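Local coordinates for AvrRxo1-ORF2 (Xanthomonas oryzae pv. oryzicola, PDB 4Z8T), which binds the type III effector AvrRxo1-ORF1, which carries a polynucleotide kinase domain, and probably acts as its molecular chaperone, at the interface of chains B and A. Sequence-based numbering; all coordinates share one arbitrary frame. Chains: chain A, AvrRxo1-ORF2; chain B, AvrRxo1-ORF1.

Contact 1: the interface of chains B and A. Residues chain B 225, 271, 274-275; chain A 13, 16-17, 20.
B:Met225, a selenomethionine, pushes its terminal methyl against one side of a long AvrRxo1-ORF2 helix, where A:His13, A:Leu16 and A:Lys17 receive it. The chain is extended from CA to SE and bends about the CG-SE bond (chi3 90°), which turns CE toward the histidine. B:Met225 and A:His13 approach from opposite directions, and CE reaches CE1 of the imidazole at 3.5 Å. The aliphatic stem of A:Lys17 crosses the selenomethionine obliquely, its CG 3.5 Å from B:Met225 CE; the same CG also lies over the rim of one face of the A:His13 ring. On the other flank A:Leu16 projects its CD2 branch to 3.8 Å from B:Glu271 CA, while CD1 touches CG of that glutamate.

One turn farther along, A:Asn20 crosses B:Thr274 at about a right angle. Its amide nitrogen ND2 gives a weak hydrogen bond to the threonine hydroxyl OG1 (3.0 Å, 146° at H). The opposite end of the amide is held through water: OD1 lies 2.7 Å from water 1, which in turn lies 2.7 Å from the backbone O of B:Glu271. The weak bond at ND2 and the water at OD1 together are consistent with this orientation of the amide.

The AvrRxo1-ORF2 residues lie on helix 6-38; the AvrRxo1-ORF1 surface combines the start of helix 224-233 with helix 267-272 and the loop after it.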
# COMPACT_ATOMS: atom_id res chain seq x y z
N MSE B 225 -2.70 16.80 -6.64
CA MSE B 225 -1.96 17.85 -5.96
C MSE B 225 -1.67 19.03 -6.89
O MSE B 225 -1.54 20.17 -6.43
CB MSE B 225 -0.70 17.30 -5.29
CG MSE B 225 -1.06 16.38 -4.14
SE MSE B 225 0.51 15.72 -3.19
CE MSE B 225 0.62 17.12 -1.89
N GLU B 271 -2.39 11.70 2.47
CA GLU B 271 -1.26 10.90 2.00
C GLU B 271 -1.74 9.77 1.08
O GLU B 271 -1.16 9.50 0.04
CB GLU B 271 -0.46 10.35 3.20
CG GLU B 271 0.80 9.57 2.80
CD GLU B 271 1.64 9.12 3.98
OE1 GLU B 271 1.22 9.37 5.14
OE2 GLU B 271 2.72 8.52 3.76
N THR B 274 -3.62 10.87 -2.71
CA THR B 274 -2.84 11.62 -3.69
C THR B 274 -1.88 10.70 -4.45
O THR B 274 -1.00 11.18 -5.19
CB THR B 274 -2.06 12.76 -3.02
OG1 THR B 274 -1.31 12.22 -1.92
CG2 THR B 274 -3.01 13.84 -2.48
N SER B 275 -2.08 9.39 -4.28
CA SER B 275 -1.25 8.35 -4.88
C SER B 275 -2.11 7.17 -5.37
O SER B 275 -3.06 6.78 -4.71
CB SER B 275 -0.23 7.87 -3.84
OG SER B 275 0.09 6.51 -4.00
N HIS A 13 2.20 19.30 2.78
CA HIS A 13 1.91 19.29 1.35
C HIS A 13 3.22 19.23 0.54
O HIS A 13 3.35 18.46 -0.41
CB HIS A 13 1.09 20.55 1.03
CG HIS A 13 0.71 20.71 -0.41
ND1 HIS A 13 -0.38 20.07 -0.97
CD2 HIS A 13 1.24 21.49 -1.38
CE1 HIS A 13 -0.47 20.42 -2.24
NE2 HIS A 13 0.49 21.28 -2.51
N LEU A 16 4.82 15.77 0.97
CA LEU A 16 4.00 14.78 0.30
C LEU A 16 4.17 14.86 -1.23
O LEU A 16 4.20 13.84 -1.91
CB LEU A 16 2.52 14.91 0.70
CG LEU A 16 1.56 13.89 0.11
CD1 LEU A 16 1.97 12.44 0.40
CD2 LEU A 16 0.18 14.18 0.69
N LYS A 17 4.27 16.08 -1.76
CA LYS A 17 4.57 16.25 -3.18
C LYS A 17 5.89 15.59 -3.56
O LYS A 17 6.00 14.95 -4.60
CB LYS A 17 4.62 17.73 -3.55
CG LYS A 17 3.28 18.35 -3.85
CD LYS A 17 3.43 19.83 -4.21
CE LYS A 17 4.23 20.01 -5.48
NZ LYS A 17 4.31 21.44 -5.89
N ASN A 20 5.41 11.75 -3.54
CA ASN A 20 4.63 11.24 -4.66
C ASN A 20 5.38 11.39 -5.98
O ASN A 20 5.21 10.59 -6.89
CB ASN A 20 3.26 11.92 -4.73
CG ASN A 20 2.34 11.48 -3.60
OD1 ASN A 20 2.56 10.44 -2.96
ND2 ASN A 20 1.29 12.26 -3.36
O HOH W 1 1.29 9.06 -1.04

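Contact 2: the interface of chains B and A. Residues chain B 162, 215, 218; chain A 69, 73, 77, 94.
B:Ser215 and A:Glu77 join the two proteins through a hydrogen bond from the serine hydroxyl OG to the carboxylate oxygen OE2, 2.8 Å long. The hydroxyl meets OE2 on its syn side, tilted 28° out of the carboxylate plane. Serine CB packs more loosely on its other flank, against CD2 of A:Leu94.

From CB, the A:Glu77 chain leaves its helix with CG anti to the carbonyl carbon (chi1 -68°), and an extended stem through CB and CG carries the carboxylate toward AvrRxo1-ORF1. B:Val218 comes from the opposite direction and lays its two methyls over one face of the carboxylate, CG1 3.8 Å from CD of A:Glu77. At the tip the two oxygens divide their work: OE2 takes the serine bond, whereas OE1 lies 2.6 Å from water 2. That water is also 2.9 Å from the backbone O of B:Ser215 and 3.0 Å from NH1 of B:Arg162. The carboxylate is therefore tied to AvrRxo1-ORF1 both directly and through solvent, which should fix its rotation. The guanidinium and carboxylate are linked by water rather than by a direct salt bridge, although their opposite charges probably still attract.

B:Arg162 reaches the water along a chain extended from CG to NE. Its CD rests 3.6 Å from CD1 of A:Ile69, and the CG2 branch of that isoleucine sits over the centre of one guanidinium face, 3.9 Å above the plane. The methyl CE of A:Met73, a selenomethionine, touches NH1 at 3.5 Å, its side chain crossing the arginine at about a right angle.

The site joins helix 63-77 of AvrRxo1-ORF2, with A:Leu94 at the end of helix 84-94, to helix 210-222 and the B:Arg162 loop of AvrRxo1-ORF1, combining apolar cover with a polar anchor that would help to hold the complex together.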
# COMPACT_ATOMS: atom_id res chain seq x y z
N ARG B 162 -6.93 15.29 -15.63
CA ARG B 162 -5.60 15.69 -16.07
C ARG B 162 -5.30 17.19 -16.10
O ARG B 162 -6.22 18.02 -16.15
CB ARG B 162 -5.29 15.06 -17.43
CG ARG B 162 -5.48 13.56 -17.39
CD ARG B 162 -4.81 12.87 -18.54
NE ARG B 162 -5.25 11.49 -18.61
CZ ARG B 162 -4.65 10.48 -17.99
NH1 ARG B 162 -5.14 9.25 -18.11
NH2 ARG B 162 -3.56 10.70 -17.27
N SER B 215 -8.07 3.44 -15.05
CA SER B 215 -7.23 4.51 -15.56
C SER B 215 -7.72 5.86 -15.07
O SER B 215 -6.92 6.77 -14.81
CB SER B 215 -7.17 4.46 -17.09
OG SER B 215 -6.28 3.43 -17.48
N VAL B 218 -6.29 6.19 -11.49
CA VAL B 218 -4.89 6.54 -11.52
C VAL B 218 -4.69 8.01 -11.88
O VAL B 218 -3.95 8.73 -11.20
CB VAL B 218 -4.12 5.65 -12.51
CG1 VAL B 218 -2.71 6.19 -12.71
CG2 VAL B 218 -4.08 4.21 -11.99
N ILE A 69 1.65 11.11 -20.89
CA ILE A 69 0.42 10.42 -20.50
C ILE A 69 0.40 8.97 -20.99
O ILE A 69 0.15 8.04 -20.22
CB ILE A 69 -0.84 11.16 -21.02
CG1 ILE A 69 -1.08 12.45 -20.23
CG2 ILE A 69 -2.07 10.28 -20.91
CD1 ILE A 69 -2.07 13.39 -20.90
N MSE A 73 1.16 5.39 -19.07
CA MSE A 73 0.04 4.45 -19.01
C MSE A 73 0.44 3.08 -19.56
O MSE A 73 0.18 2.04 -18.96
CB MSE A 73 -1.18 4.99 -19.77
CG MSE A 73 -2.35 4.06 -19.75
SE MSE A 73 -3.80 4.79 -20.83
CE MSE A 73 -4.01 6.44 -19.86
N GLU A 77 0.60 1.24 -16.08
CA GLU A 77 -0.75 0.74 -15.85
C GLU A 77 -1.08 -0.56 -16.55
O GLU A 77 -1.95 -1.30 -16.10
CB GLU A 77 -1.78 1.79 -16.25
CG GLU A 77 -1.80 3.01 -15.39
CD GLU A 77 -2.91 3.94 -15.81
OE1 GLU A 77 -2.63 5.12 -16.13
OE2 GLU A 77 -4.08 3.48 -15.82
N LEU A 94 -10.93 3.71 -23.76
CA LEU A 94 -10.92 4.85 -22.86
C LEU A 94 -11.67 6.06 -23.42
O LEU A 94 -12.31 6.79 -22.68
CB LEU A 94 -9.50 5.26 -22.50
CG LEU A 94 -8.69 4.28 -21.66
CD1 LEU A 94 -7.37 4.92 -21.28
CD2 LEU A 94 -9.46 3.87 -20.42
O HOH W 2 -4.43 6.95 -16.25

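Contact 1 and contact 2 belong to the same interface between AvrRxo1-ORF2 and AvrRxo1-ORF1, with the centres of their C-alpha atoms about 17 Å apart. They share no residues. AvrRxo1-ORF2 supplies helix 6-38 to contact 1 and helices 63-77 and 84-94 to contact 2, so separate parts of the small protein grip its partner. On AvrRxo1-ORF1, helix 210-222 of contact 2 and helix 224-233 of contact 1 follow one another closely in sequence, while other pieces of each site lie elsewhere. This spread of anchor points would restrict rocking between the proteins and is consistent with a chaperone-like partner bound across one region of the folded effector.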